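Local coordinates for aspartate-semialdehyde dehydrogenase (Vibrio cholerae, PDB 2QZ9), which catalyses the NADPH-dependent reductive dephosphorylation of L-aspartyl-4-phosphate to L-aspartate-semialdehyde, a step on the way to lysine, threonine and methionine, at the interface of chains A and B. Residues are numbered along the deposited sequence; one frame, centred on the assembly and turned at random. Chains: chain A/B, Aspartate-semialdehyde dehydrogenase.

The interface of chains A and B. Residues chain A 249, 298, 300-301, 308; chain B 209, 232-234.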
# COMPACT_ATOMS: atom_id res chain seq x y z
N HIS A 249 8.32 -1.20 8.78
CA HIS A 249 9.52 -0.40 9.02
C HIS A 249 9.76 -0.36 10.54
O HIS A 249 9.09 0.38 11.28
CB HIS A 249 9.34 1.04 8.48
CG HIS A 249 9.14 1.14 6.99
ND1 HIS A 249 8.98 2.35 6.35
CD2 HIS A 249 9.09 0.19 6.01
CE1 HIS A 249 8.84 2.15 5.05
NE2 HIS A 249 8.90 0.85 4.82
N ARG A 298 16.02 -5.08 4.42
CA ARG A 298 17.11 -4.15 4.24
C ARG A 298 17.22 -3.22 5.43
O ARG A 298 16.22 -2.93 6.11
CB ARG A 298 16.90 -3.30 2.96
CG ARG A 298 15.68 -2.36 3.01
CD ARG A 298 15.16 -2.06 1.61
NE ARG A 298 14.11 -1.04 1.58
CZ ARG A 298 12.81 -1.26 1.76
NH1 ARG A 298 12.36 -2.48 2.02
NH2 ARG A 298 11.96 -0.25 1.69
N ASP A 300 17.38 0.18 7.33
CA ASP A 300 16.74 1.48 7.24
C ASP A 300 17.85 2.52 7.19
O ASP A 300 18.66 2.64 8.11
CB ASP A 300 15.88 1.66 8.48
CG ASP A 300 15.14 2.97 8.52
OD1 ASP A 300 15.30 3.84 7.64
OD2 ASP A 300 14.36 3.13 9.49
N ILE A 301 17.91 3.27 6.09
CA ILE A 301 18.95 4.29 5.94
C ILE A 301 18.60 5.57 6.68
O ILE A 301 19.43 6.47 6.79
CB ILE A 301 19.25 4.61 4.46
CG1 ILE A 301 17.95 4.93 3.70
CG2 ILE A 301 20.01 3.44 3.84
CD1 ILE A 301 18.18 5.41 2.29
N ASN A 308 13.74 -2.60 7.46
CA ASN A 308 12.57 -2.63 6.59
C ASN A 308 12.34 -4.02 6.06
O ASN A 308 13.29 -4.73 5.75
CB ASN A 308 12.74 -1.69 5.39
CG ASN A 308 12.59 -0.23 5.75
OD1 ASN A 308 12.62 0.14 6.91
ND2 ASN A 308 12.42 0.62 4.73
N TYR B 209 17.14 -0.75 -1.27
CA TYR B 209 16.06 0.09 -1.78
C TYR B 209 16.01 0.09 -3.32
O TYR B 209 17.01 -0.22 -3.97
CB TYR B 209 16.23 1.53 -1.29
CG TYR B 209 16.02 1.73 0.18
CD1 TYR B 209 17.03 1.40 1.11
CD2 TYR B 209 14.82 2.26 0.67
CE1 TYR B 209 16.83 1.60 2.48
CE2 TYR B 209 14.62 2.46 2.03
CZ TYR B 209 15.64 2.14 2.93
OH TYR B 209 15.45 2.34 4.27
N ASN B 232 12.37 7.37 4.66
CA ASN B 232 12.36 5.90 4.63
C ASN B 232 11.16 5.37 3.81
O ASN B 232 10.07 5.21 4.35
CB ASN B 232 12.34 5.34 6.06
CG ASN B 232 12.49 3.82 6.11
OD1 ASN B 232 12.10 3.18 7.09
ND2 ASN B 232 13.07 3.25 5.07
N PRO B 233 11.35 5.16 2.51
CA PRO B 233 10.23 4.69 1.67
C PRO B 233 10.17 3.20 1.37
O PRO B 233 11.20 2.55 1.32
CB PRO B 233 10.44 5.47 0.36
CG PRO B 233 11.83 6.05 0.44
CD PRO B 233 12.51 5.49 1.67
N THR B 234 8.95 2.69 1.21
CA THR B 234 8.72 1.46 0.45
C THR B 234 7.74 1.80 -0.66
O THR B 234 6.62 2.24 -0.40
CB THR B 234 8.13 0.28 1.30
OG1 THR B 234 9.07 -0.15 2.29
CG2 THR B 234 7.80 -0.92 0.41
O HOH W 1 9.47 -2.90 2.98
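B:Thr234 and A:His249 meet through a nearly straight hydrogen bond, 2.7 Å from OG1 to the imidazole NE2; either partner could be the donor, since a histidine ring nitrogen can give or take a hydrogen bond. The same hydroxyl accepts from NH2 of A:Arg298 at 3.0 Å, with OG1 lying almost in the guanidinium plane, and a water 2.9 Å from OG1 of B:Thr234 links it to NH1 of the arginine. Threonine suits this place because one small oxygen can both give and take hydrogen bonds, and chi1 of -65° turns it toward chain A, anti to its own carbonyl carbon. NH2 adds a weak bond to the backbone O of B:Pro233.

The arginine chain, extended from CG to NE, makes a cation-pi contact, NE lying over the B:Tyr209 ring 3.4 Å from its centroid, with the guanidinium nearly upright on that face (planes 84° apart). Arginine's flat, probably charged group can thus bond at its edge while NE caps a ring. Against the opposite face lies the apolar arm of A:Ile301, CG1 3.7 Å from CZ of B:Tyr209 and CD1 toward the rim. Tyrosine offers both faces plus a phenol OH, which accepts from the backbone N of A:Ile301 at 3.2 Å.

The amide of B:Asn232 stacks on the carboxylate of A:Asp300 and meets A:Asn308 tip to tip, nearly coplanar. ND2 faces ND2 at 2.7 Å and OD1 faces OD1, making the modelled amides doubtful; turning over B:Asn232 would pair both and probably bring its NH2 near the carboxylate.

Strand 230-234 and loop residue B:Tyr209 thus meet strands 244-252, 292-299 and 306-313 and loop residues A:Asp300 and A:Ile301. The patch centre lies about 18 Å from A:His244, the predicted proton acceptor, suggesting a role in homodimer assembly rather than substrate contact.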